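Local coordinates for fosfomycin resistance protein FosX (Mesorhizobium loti, PDB 1R9C), which catalyses the Mn(2+)-dependent hydration of the antibiotic fosfomycin and thereby confers resistance to it, at residues L5-F10 against D51-I56; E23-A28 against E84-L89; I74-F79 against L119-L124; R65-I70 against S106-D111. All coordinates share one frame; numbering follows the deposited sequence.

The four contacts show how chemistry follows place in a vicinal oxygen chelate fold. Contact 1 is a buried parallel strand pair governed by backbone hydrogen bonds, and contact 4 a partly buried meeting of aromatic and charged side chains; each supplies a histidine to a different manganese ion, both at the subunit interface. Contact 2, also partly buried, joins the two long helices through aliphatic packing and one weak arginine bond. Contact 3 is buried at the end of strand 116-120, where a backbone bond, a water bridge and a weak threonine-aspartate bond accompany apolar packing. Contacts 3 and 4 share the sheet of strands 69-73, 116-120 and 106-110, and Phe109 of contact 4 packs on contact 2.

Contact 1: residues L5-F10 against D51-I56; sequences LSHMTF and DIWVAI. With MN (manganese (II) ion), chain D.
His7 grips manganese through NE2 at 2.1 Å from a parallel pair of strands, 5-12 and its neighbour 52-58, in the four-stranded sheet of a vicinal oxygen chelate fold. Strand 5-12 also pairs antiparallel with a strand of the second subunit, so the sheet continues across the interface. Three waters fill sites on the ion, and His69 and Glu118 of the second subunit also bind it. At the far side of the imidazole, ND1 donates to Ser6 OG (2.9 Å), close to the ring plane, which helps to fix the ring's rotation. Thr9, two residues along on the same face, hydrogen-bonds through OG1 to one metal-bound water at 2.8 Å and so acts in the second shell.

Three backbone bonds zip the strands together: Met8 N to Trp53 O, Ala55 N to Met8 O (2.8 Å and nearly straight, 171°), and Phe10 N to Ala55 O. Where the strands splay before Trp53, a water takes over, donating to Ser6 O and accepting from Trp53 N.

On the opposite face, Met8, bent at its last torsion, sets CE on Ile52 CG2 and CG on Val54 CG2, while Val54 CG1 meets the edge of the Phe10 ring. Beside the metal ligand, Trp53 runs alongside with CG anti to its backbone N (chi1 -179°), and His7 CB rests over one indole face, 3.5 Å from Trp53 CD2.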
# COMPACT_ATOMS: atom_id res chain seq x y z
N LEU A 5 10.03 0.05 -1.07
CA LEU A 5 8.86 -0.57 -0.46
C LEU A 5 9.21 -1.99 -0.02
O LEU A 5 9.86 -2.74 -0.77
CB LEU A 5 7.72 -0.62 -1.50
CG LEU A 5 6.41 -1.32 -1.18
CD1 LEU A 5 5.56 -0.44 -0.31
CD2 LEU A 5 5.73 -1.64 -2.52
N SER A 6 8.78 -2.36 1.19
CA SER A 6 8.93 -3.73 1.67
C SER A 6 7.74 -4.56 1.21
O SER A 6 7.89 -5.53 0.44
CB SER A 6 9.06 -3.75 3.20
OG SER A 6 9.04 -5.08 3.71
N HIS A 7 6.55 -4.20 1.69
CA HIS A 7 5.34 -4.94 1.35
C HIS A 7 4.08 -4.08 1.53
O HIS A 7 4.16 -3.01 2.15
CB HIS A 7 5.24 -6.26 2.17
CG HIS A 7 5.23 -6.09 3.67
ND1 HIS A 7 6.39 -6.05 4.42
CD2 HIS A 7 4.21 -6.07 4.57
CE1 HIS A 7 6.08 -5.97 5.71
NE2 HIS A 7 4.76 -5.99 5.84
N MET A 8 2.97 -4.51 0.94
CA MET A 8 1.67 -3.99 1.31
C MET A 8 0.81 -5.15 1.82
O MET A 8 0.85 -6.26 1.28
CB MET A 8 1.02 -3.27 0.12
CG MET A 8 0.82 -4.20 -1.09
SD MET A 8 0.17 -3.36 -2.57
CE MET A 8 1.59 -2.35 -3.02
N THR A 9 0.06 -4.90 2.89
CA THR A 9 -0.72 -5.95 3.53
C THR A 9 -2.18 -5.57 3.55
O THR A 9 -2.53 -4.49 4.03
CB THR A 9 -0.21 -6.19 4.97
OG1 THR A 9 1.04 -6.88 4.89
CG2 THR A 9 -1.10 -7.19 5.70
N PHE A 10 -3.02 -6.48 3.05
CA PHE A 10 -4.48 -6.35 3.09
C PHE A 10 -5.16 -7.45 3.90
O PHE A 10 -4.83 -8.62 3.74
CB PHE A 10 -5.04 -6.40 1.65
CG PHE A 10 -4.35 -5.40 0.73
CD1 PHE A 10 -3.41 -5.83 -0.20
CD2 PHE A 10 -4.59 -4.04 0.88
CE1 PHE A 10 -2.73 -4.92 -1.03
CE2 PHE A 10 -3.92 -3.12 0.06
CZ PHE A 10 -2.99 -3.55 -0.88
N ASP A 51 8.30 -7.60 -8.60
CA ASP A 51 9.08 -7.66 -7.36
C ASP A 51 8.30 -7.05 -6.17
O ASP A 51 8.87 -6.83 -5.11
CB ASP A 51 10.38 -6.88 -7.57
CG ASP A 51 10.12 -5.45 -7.94
OD1 ASP A 51 8.96 -5.01 -7.84
OD2 ASP A 51 11.00 -4.65 -8.32
N ILE A 52 7.01 -6.80 -6.34
CA ILE A 52 6.23 -6.23 -5.24
C ILE A 52 5.63 -7.33 -4.36
O ILE A 52 4.92 -8.20 -4.85
CB ILE A 52 5.14 -5.30 -5.80
CG1 ILE A 52 5.76 -4.17 -6.59
CG2 ILE A 52 4.21 -4.74 -4.66
CD1 ILE A 52 4.77 -3.52 -7.55
N TRP A 53 5.93 -7.28 -3.07
CA TRP A 53 5.39 -8.22 -2.08
C TRP A 53 4.04 -7.72 -1.59
O TRP A 53 3.96 -6.62 -1.01
CB TRP A 53 6.39 -8.28 -0.95
CG TRP A 53 6.13 -9.18 0.22
CD1 TRP A 53 5.15 -10.12 0.38
CD2 TRP A 53 6.92 -9.23 1.41
NE1 TRP A 53 5.27 -10.73 1.60
CE2 TRP A 53 6.36 -10.22 2.25
CE3 TRP A 53 8.05 -8.53 1.85
CZ2 TRP A 53 6.90 -10.53 3.51
CZ3 TRP A 53 8.60 -8.85 3.09
CH2 TRP A 53 8.02 -9.84 3.90
N VAL A 54 3.00 -8.52 -1.83
CA VAL A 54 1.70 -8.29 -1.27
C VAL A 54 1.41 -9.41 -0.29
O VAL A 54 1.56 -10.59 -0.64
CB VAL A 54 0.59 -8.35 -2.37
CG1 VAL A 54 -0.81 -8.20 -1.73
CG2 VAL A 54 0.87 -7.32 -3.41
N ALA A 55 0.97 -9.05 0.90
CA ALA A 55 0.55 -10.05 1.89
C ALA A 55 -0.95 -9.89 2.12
O ALA A 55 -1.44 -8.78 2.25
CB ALA A 55 1.30 -9.86 3.21
N ILE A 56 -1.67 -11.02 2.18
CA ILE A 56 -3.05 -11.00 2.60
C ILE A 56 -3.25 -11.88 3.82
O ILE A 56 -2.62 -12.95 3.94
CB ILE A 56 -4.03 -11.35 1.44
CG1 ILE A 56 -3.78 -12.77 0.87
CG2 ILE A 56 -3.93 -10.28 0.32
CD1 ILE A 56 -4.78 -13.17 -0.20
MN MN D . 3.84 -6.06 7.68
O HOH W 1 9.26 -3.84 -3.75
O HOH W 2 7.66 -5.15 -2.09
O HOH W 3 2.57 -7.88 7.01
O HOH W 4 5.67 -7.25 8.64
O HOH W 5 3.02 -6.83 9.90

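Contact 2: residues E23-A28 against E84-L89; sequences EGVFDA and ERVGKL
The C-terminal turn of helix 15-26 meets the last turns of helix 79-89 here, joining the two long helices of a vicinal oxygen chelate chain. Arg85 reaches across from the second helix. Its CG lies anti to the carbonyl carbon (chi1 -74°), the chain runs extended to NE, and the guanidinium turns an edge to Val25 O, near the end of the first helix. NH1 donates to Val25 O at 2.8 Å, but the bond is weak because it is bent to 128°. Gly24 O is nearly as close to NH1, yet the angle is too poor for a hydrogen bond, so that carbonyl probably adds only electrostatic attraction. A positive group at the C-terminal end of a helix is likely to be favoured by the helix dipole as well. Asp27, where the chain leaves the helix with positive phi, brings OD2 to 4.9 Å from Arg85 NH2, a proximity of opposite charges without contact.

Beside this polar link the packing is aliphatic. Val25 CG1 approaches Val86 CG2 while also lying over the centre of the Phe26 ring, and Val25 and Val86 both rest on Phe109 of strand 106-110, which ties the helices to the sheet beneath them. Glu23 faces away and is paired with Arg20. Gly24, having no side chain, lets Leu89 come in close, with CD1 at 4.1 Å from Gly24 CA. The tightest spot lies next to it: Leu89 CD1 presses on Val25 CG2 at 3.3 Å, shorter than usual van der Waals contact between carbons.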
# COMPACT_ATOMS: atom_id res chain seq x y z
N GLU A 23 -4.49 -12.74 -8.75
CA GLU A 23 -4.00 -13.50 -9.90
C GLU A 23 -4.65 -13.00 -11.20
O GLU A 23 -3.98 -12.85 -12.23
CB GLU A 23 -4.27 -15.00 -9.71
CG GLU A 23 -3.36 -15.62 -8.66
CD GLU A 23 -3.70 -17.08 -8.38
OE1 GLU A 23 -4.71 -17.57 -8.91
OE2 GLU A 23 -2.96 -17.72 -7.62
N GLY A 24 -5.95 -12.71 -11.12
CA GLY A 24 -6.75 -12.38 -12.29
C GLY A 24 -6.40 -10.99 -12.81
O GLY A 24 -6.25 -10.80 -14.02
N VAL A 25 -6.25 -10.02 -11.90
CA VAL A 25 -6.00 -8.63 -12.30
C VAL A 25 -4.51 -8.38 -12.50
O VAL A 25 -4.13 -7.81 -13.53
CB VAL A 25 -6.62 -7.57 -11.35
CG1 VAL A 25 -6.38 -6.18 -11.87
CG2 VAL A 25 -8.09 -7.75 -11.22
N PHE A 26 -3.67 -8.81 -11.56
CA PHE A 26 -2.27 -8.40 -11.60
C PHE A 26 -1.30 -9.48 -12.05
O PHE A 26 -0.12 -9.22 -12.12
CB PHE A 26 -1.80 -7.83 -10.25
CG PHE A 26 -2.68 -6.76 -9.66
CD1 PHE A 26 -3.54 -7.07 -8.61
CD2 PHE A 26 -2.60 -5.44 -10.06
CE1 PHE A 26 -4.34 -6.06 -8.02
CE2 PHE A 26 -3.41 -4.45 -9.48
CZ PHE A 26 -4.27 -4.75 -8.45
N ASP A 27 -1.80 -10.68 -12.36
CA ASP A 27 -0.94 -11.85 -12.55
C ASP A 27 -0.04 -12.08 -11.33
O ASP A 27 1.11 -12.47 -11.46
CB ASP A 27 -0.13 -11.76 -13.85
CG ASP A 27 0.04 -13.10 -14.53
OD1 ASP A 27 -0.58 -14.12 -14.09
OD2 ASP A 27 0.80 -13.24 -15.52
N ALA A 28 -0.56 -11.80 -10.14
CA ALA A 28 0.19 -12.10 -8.92
C ALA A 28 0.56 -13.58 -8.88
O ALA A 28 -0.23 -14.41 -9.30
CB ALA A 28 -0.64 -11.75 -7.71
N GLU A 84 -11.35 -5.20 -19.13
CA GLU A 84 -11.88 -6.55 -19.37
C GLU A 84 -11.58 -7.53 -18.23
O GLU A 84 -12.49 -8.24 -17.79
CB GLU A 84 -11.28 -7.13 -20.65
CG GLU A 84 -12.00 -6.72 -21.92
CD GLU A 84 -11.26 -7.11 -23.20
OE1 GLU A 84 -10.54 -8.15 -23.20
OE2 GLU A 84 -11.39 -6.38 -24.22
N ARG A 85 -10.32 -7.60 -17.79
CA ARG A 85 -9.94 -8.49 -16.70
C ARG A 85 -10.77 -8.15 -15.46
O ARG A 85 -11.32 -9.03 -14.80
CB ARG A 85 -8.43 -8.39 -16.35
CG ARG A 85 -7.43 -9.04 -17.33
CD ARG A 85 -5.96 -8.63 -17.05
NE ARG A 85 -4.95 -9.58 -17.56
CZ ARG A 85 -3.97 -10.12 -16.81
NH1 ARG A 85 -3.85 -9.83 -15.52
NH2 ARG A 85 -3.10 -10.97 -17.35
N VAL A 86 -10.85 -6.86 -15.13
CA VAL A 86 -11.66 -6.42 -13.98
C VAL A 86 -13.10 -6.88 -14.17
O VAL A 86 -13.71 -7.41 -13.24
CB VAL A 86 -11.51 -4.88 -13.74
CG1 VAL A 86 -12.49 -4.38 -12.67
CG2 VAL A 86 -10.04 -4.58 -13.31
N GLY A 87 -13.62 -6.69 -15.38
CA GLY A 87 -14.92 -7.20 -15.78
C GLY A 87 -15.15 -8.68 -15.52
O GLY A 87 -16.13 -9.04 -14.88
N LYS A 88 -14.23 -9.54 -15.96
CA LYS A 88 -14.45 -10.98 -15.82
C LYS A 88 -14.47 -11.45 -14.35
O LYS A 88 -15.09 -12.47 -14.01
CB LYS A 88 -13.42 -11.77 -16.66
N LEU A 89 -13.82 -10.68 -13.47
CA LEU A 89 -13.85 -10.98 -12.04
C LEU A 89 -15.09 -10.47 -11.31
O LEU A 89 -15.33 -10.84 -10.16
CB LEU A 89 -12.60 -10.48 -11.35
CG LEU A 89 -11.31 -11.25 -11.67
CD1 LEU A 89 -10.15 -10.36 -11.31
CD2 LEU A 89 -11.24 -12.58 -10.91

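Contact 3: residues I74-F79 against L119-L124; sequences IDDADF and LHTGTL
Backbone pairing extends the parallel match of strands 69-73 and 116-120 by one step, at a β-to-α connection of the vicinal oxygen chelate fold: Ile74 N donates to His120 O at 3.1 Å, straight at the hydrogen (167°) but from above the carbonyl plane. Thr121 CA leans on Ile74 O in a C-H...O contact of 3.2 Å. One step on, a water bridges the chains, accepting from Asp76 N and donating to Thr121 O.

Side-chain polar contacts gather at Thr121. Its OG1 sits between the backbone N and the carbonyl carbon (chi1 75°) and gives a weak hydrogen bond to Asp76 OD2 at 3.3 Å. Arg105 is the stronger partner of both, through its backbone N to the hydroxyl and a salt bridge to the carboxylate. Asp75 OD1 accepts from Ala77 N at 2.9 Å, an Asx turn.

Among apolar contacts, Ile74 CG2 meets Leu119 CD2, and Thr121 CG2 touches the edge of the Phe79 ring (CD1, 4.0 Å) and Ile74 CD1. Phe79, of helix 79-89, packs on Ile107 of strand 106-110, and Tyr82 lies against Ile74 and Leu119, so the loop leads from strand 69-73 to helix 79-89 beside strand 116-120.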
# COMPACT_ATOMS: atom_id res chain seq x y z
N ILE A 74 0.48 0.53 -15.76
CA ILE A 74 0.27 -0.30 -16.95
C ILE A 74 0.52 0.59 -18.16
O ILE A 74 0.64 1.82 -18.03
CB ILE A 74 -1.19 -0.88 -17.03
CG1 ILE A 74 -2.24 0.25 -17.07
CG2 ILE A 74 -1.49 -1.88 -15.89
CD1 ILE A 74 -3.53 -0.17 -17.82
N ASP A 75 0.60 -0.03 -19.33
CA ASP A 75 0.82 0.69 -20.56
C ASP A 75 -0.51 1.09 -21.13
O ASP A 75 -1.48 0.33 -21.05
CB ASP A 75 1.56 -0.18 -21.58
CG ASP A 75 1.99 0.63 -22.80
OD1 ASP A 75 1.22 0.70 -23.78
OD2 ASP A 75 3.04 1.29 -22.82
N ASP A 76 -0.56 2.26 -21.74
CA ASP A 76 -1.82 2.72 -22.34
C ASP A 76 -2.49 1.71 -23.29
O ASP A 76 -3.73 1.66 -23.35
CB ASP A 76 -1.65 4.07 -23.05
CG ASP A 76 -2.98 4.77 -23.23
OD1 ASP A 76 -3.35 4.99 -24.40
OD2 ASP A 76 -3.73 5.13 -22.28
N ALA A 77 -1.68 0.92 -24.01
CA ALA A 77 -2.20 -0.05 -24.97
C ALA A 77 -3.01 -1.17 -24.32
O ALA A 77 -3.85 -1.79 -24.98
CB ALA A 77 -1.06 -0.64 -25.83
N ASP A 78 -2.76 -1.43 -23.04
CA ASP A 78 -3.43 -2.52 -22.33
C ASP A 78 -4.65 -2.04 -21.55
O ASP A 78 -5.28 -2.82 -20.85
CB ASP A 78 -2.47 -3.21 -21.36
CG ASP A 78 -1.29 -3.85 -22.06
OD1 ASP A 78 -1.38 -4.10 -23.27
OD2 ASP A 78 -0.25 -4.16 -21.45
N PHE A 79 -4.99 -0.76 -21.67
CA PHE A 79 -6.09 -0.21 -20.89
C PHE A 79 -7.40 -1.03 -21.06
O PHE A 79 -8.00 -1.44 -20.08
CB PHE A 79 -6.32 1.27 -21.24
CG PHE A 79 -7.38 1.93 -20.43
CD1 PHE A 79 -7.06 2.63 -19.27
CD2 PHE A 79 -8.70 1.90 -20.84
CE1 PHE A 79 -8.04 3.27 -18.50
CE2 PHE A 79 -9.70 2.54 -20.08
CZ PHE A 79 -9.36 3.22 -18.91
N LEU A 119 -5.35 1.13 -11.78
CA LEU A 119 -4.38 0.84 -12.84
C LEU A 119 -4.27 2.13 -13.62
O LEU A 119 -5.28 2.64 -14.14
CB LEU A 119 -4.91 -0.29 -13.74
CG LEU A 119 -5.27 -1.55 -12.95
CD1 LEU A 119 -6.06 -2.49 -13.81
CD2 LEU A 119 -3.97 -2.25 -12.43
N HIS A 120 -3.06 2.69 -13.68
CA HIS A 120 -2.83 4.03 -14.23
C HIS A 120 -1.77 3.93 -15.37
O HIS A 120 -0.77 3.30 -15.18
CB HIS A 120 -2.31 4.94 -13.09
CG HIS A 120 -2.03 6.34 -13.53
ND1 HIS A 120 -2.94 7.09 -14.23
CD2 HIS A 120 -0.93 7.12 -13.38
CE1 HIS A 120 -2.42 8.28 -14.51
NE2 HIS A 120 -1.20 8.32 -14.00
N THR A 121 -2.03 4.56 -16.52
CA THR A 121 -1.14 4.50 -17.70
C THR A 121 -0.09 5.62 -17.76
O THR A 121 0.82 5.60 -18.60
CB THR A 121 -1.96 4.46 -19.03
OG1 THR A 121 -2.48 5.77 -19.30
CG2 THR A 121 -3.22 3.55 -18.87
N GLY A 122 -0.21 6.59 -16.87
CA GLY A 122 0.58 7.80 -16.95
C GLY A 122 1.70 7.83 -15.93
O GLY A 122 1.87 6.89 -15.16
N THR A 123 2.47 8.92 -15.92
CA THR A 123 3.59 9.04 -14.97
C THR A 123 3.49 10.31 -14.14
O THR A 123 2.72 11.23 -14.44
CB THR A 123 4.95 9.10 -15.75
OG1 THR A 123 4.98 10.30 -16.52
CG2 THR A 123 5.07 7.96 -16.84
N LEU A 124 4.31 10.38 -13.09
CA LEU A 124 4.41 11.59 -12.27
C LEU A 124 4.88 12.79 -13.09
O LEU A 124 4.31 13.87 -12.97
CB LEU A 124 5.36 11.34 -11.09
CG LEU A 124 5.69 12.53 -10.18
CD1 LEU A 124 4.41 13.12 -9.55
CD2 LEU A 124 6.64 12.08 -9.09
O HOH W 6 1.35 4.18 -21.10

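Contact 4: residues R65-I70 against S106-D111; sequences RSYNHI and SIYFYD. With MN (manganese (II) ion), chain C.
A manganese site at the subunit interface takes one of its ligands, His69, from this contact, where the start of strand 69-73 and the loop before it fold over side chains of strand 106-110. His69 binds the ion through NE2 at 2.1 Å; Glu118 of the same chain and His7 of the second subunit bind it too, as does a water. On the other side of the ring ND1 donates to Tyr67 O (2.9 Å), almost within the imidazole plane, so the bond orients the ligand and may make it a better electron donor to the metal.

Tyr108 meets this imidazole T-shaped, its edge turned to the His69 face with the planes at 86° and CE2 at 4.0 Å from His69 NE2. The Tyr67 ring lies obliquely to Tyr108 and completes an aromatic cluster. Tyr67 OH and Tyr108 OH, 3.5 Å apart, do not bond directly; one water near the metal is hydrogen-bonded to each.

Away from the ion, Arg65 lays its extended side chain across Tyr110. The guanidinium stacks flat on the phenol ring, planes 19° apart, in a cation-pi contact with CZ 3.8 Å from the Tyr110 ring centroid, and CD adds a CH-pi contact over the same face. Asn114 holds Arg65 NE and Asp92 makes a salt bridge to NH2, while a water joins NH2 to Asp111 O. Two histidines and a glutamate gathered from two subunits onto one divalent ion are consistent with the metal centre of the vicinal oxygen chelate superfamily.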
# COMPACT_ATOMS: atom_id res chain seq x y z
N ARG A 65 -15.99 2.20 2.02
CA ARG A 65 -15.14 2.58 0.91
C ARG A 65 -14.61 4.00 1.14
O ARG A 65 -15.28 4.83 1.73
CB ARG A 65 -15.93 2.47 -0.40
CG ARG A 65 -15.92 1.03 -0.95
CD ARG A 65 -17.08 0.68 -1.86
NE ARG A 65 -17.06 -0.75 -2.24
CZ ARG A 65 -17.30 -1.22 -3.46
NH1 ARG A 65 -17.55 -0.37 -4.45
NH2 ARG A 65 -17.29 -2.53 -3.71
N SER A 66 -13.40 4.25 0.69
CA SER A 66 -12.80 5.59 0.79
C SER A 66 -11.97 5.80 -0.48
O SER A 66 -11.89 4.92 -1.35
CB SER A 66 -11.92 5.68 2.05
OG SER A 66 -10.71 4.95 1.86
N TYR A 67 -11.33 6.96 -0.59
CA TYR A 67 -10.53 7.23 -1.78
C TYR A 67 -9.04 6.98 -1.52
O TYR A 67 -8.21 7.29 -2.36
CB TYR A 67 -10.81 8.66 -2.27
CG TYR A 67 -10.44 8.88 -3.72
CD1 TYR A 67 -11.20 8.31 -4.76
CD2 TYR A 67 -9.31 9.65 -4.06
CE1 TYR A 67 -10.82 8.51 -6.13
CE2 TYR A 67 -8.95 9.87 -5.41
CZ TYR A 67 -9.71 9.30 -6.43
OH TYR A 67 -9.32 9.52 -7.75
N ASN A 68 -8.70 6.41 -0.36
CA ASN A 68 -7.36 5.87 -0.17
C ASN A 68 -7.20 4.76 -1.18
O ASN A 68 -8.12 3.95 -1.36
CB ASN A 68 -7.19 5.33 1.28
CG ASN A 68 -7.27 6.43 2.28
OD1 ASN A 68 -6.31 7.17 2.46
ND2 ASN A 68 -8.44 6.60 2.91
N HIS A 69 -6.07 4.71 -1.88
CA HIS A 69 -5.93 3.75 -2.95
C HIS A 69 -4.45 3.47 -3.24
O HIS A 69 -3.56 4.27 -2.91
CB HIS A 69 -6.76 4.15 -4.22
CG HIS A 69 -6.25 5.36 -4.98
ND1 HIS A 69 -6.75 6.63 -4.78
CD2 HIS A 69 -5.34 5.48 -5.98
CE1 HIS A 69 -6.16 7.48 -5.61
NE2 HIS A 69 -5.29 6.81 -6.35
N ILE A 70 -4.21 2.29 -3.81
CA ILE A 70 -2.88 1.92 -4.29
C ILE A 70 -2.98 1.75 -5.80
O ILE A 70 -3.87 1.04 -6.29
CB ILE A 70 -2.41 0.59 -3.63
CG1 ILE A 70 -2.28 0.70 -2.10
CG2 ILE A 70 -1.10 0.09 -4.25
CD1 ILE A 70 -1.35 1.82 -1.59
N SER A 106 -6.93 6.04 -16.11
CA SER A 106 -6.96 5.09 -15.02
C SER A 106 -8.22 4.27 -15.04
O SER A 106 -9.27 4.71 -15.55
CB SER A 106 -6.88 5.82 -13.68
OG SER A 106 -5.71 6.59 -13.66
N ILE A 107 -8.07 3.07 -14.50
CA ILE A 107 -9.19 2.22 -14.11
C ILE A 107 -9.14 2.16 -12.57
O ILE A 107 -8.08 1.84 -12.00
CB ILE A 107 -9.00 0.79 -14.69
CG1 ILE A 107 -8.92 0.81 -16.21
CG2 ILE A 107 -10.10 -0.18 -14.19
CD1 ILE A 107 -8.03 -0.31 -16.77
N TYR A 108 -10.25 2.47 -11.90
CA TYR A 108 -10.31 2.30 -10.44
C TYR A 108 -11.34 1.24 -10.16
O TYR A 108 -12.42 1.29 -10.73
CB TYR A 108 -10.77 3.57 -9.71
CG TYR A 108 -9.89 4.77 -9.89
CD1 TYR A 108 -10.04 5.58 -11.00
CD2 TYR A 108 -8.94 5.13 -8.92
CE1 TYR A 108 -9.25 6.69 -11.18
CE2 TYR A 108 -8.15 6.29 -9.10
CZ TYR A 108 -8.30 7.04 -10.25
OH TYR A 108 -7.57 8.18 -10.48
N PHE A 109 -11.00 0.29 -9.30
CA PHE A 109 -11.87 -0.83 -8.99
C PHE A 109 -11.69 -1.18 -7.50
O PHE A 109 -10.79 -0.67 -6.85
CB PHE A 109 -11.59 -2.02 -9.93
CG PHE A 109 -10.28 -2.73 -9.67
CD1 PHE A 109 -10.22 -3.82 -8.81
CD2 PHE A 109 -9.11 -2.31 -10.31
CE1 PHE A 109 -9.00 -4.46 -8.56
CE2 PHE A 109 -7.90 -2.95 -10.07
CZ PHE A 109 -7.85 -4.04 -9.22
N TYR A 110 -12.59 -1.99 -6.96
CA TYR A 110 -12.54 -2.37 -5.55
C TYR A 110 -12.38 -3.88 -5.54
O TYR A 110 -12.93 -4.55 -6.40
CB TYR A 110 -13.86 -2.02 -4.85
CG TYR A 110 -14.20 -0.55 -4.92
CD1 TYR A 110 -14.90 -0.06 -6.01
CD2 TYR A 110 -13.76 0.34 -3.94
CE1 TYR A 110 -15.21 1.27 -6.11
CE2 TYR A 110 -14.03 1.69 -4.03
CZ TYR A 110 -14.79 2.14 -5.11
OH TYR A 110 -15.09 3.46 -5.24
N ASP A 111 -11.66 -4.42 -4.55
CA ASP A 111 -11.69 -5.86 -4.36
C ASP A 111 -12.96 -6.19 -3.56
O ASP A 111 -13.95 -5.41 -3.59
CB ASP A 111 -10.41 -6.32 -3.62
CG ASP A 111 -10.35 -5.79 -2.19
OD1 ASP A 111 -9.37 -6.08 -1.50
OD2 ASP A 111 -11.26 -5.10 -1.67
MN MN C . -4.48 7.66 -8.04
O HOH W 7 -15.80 -4.24 -2.11
O HOH W 8 -6.44 9.86 -8.50
O HOH W 9 -4.20 9.58 -6.96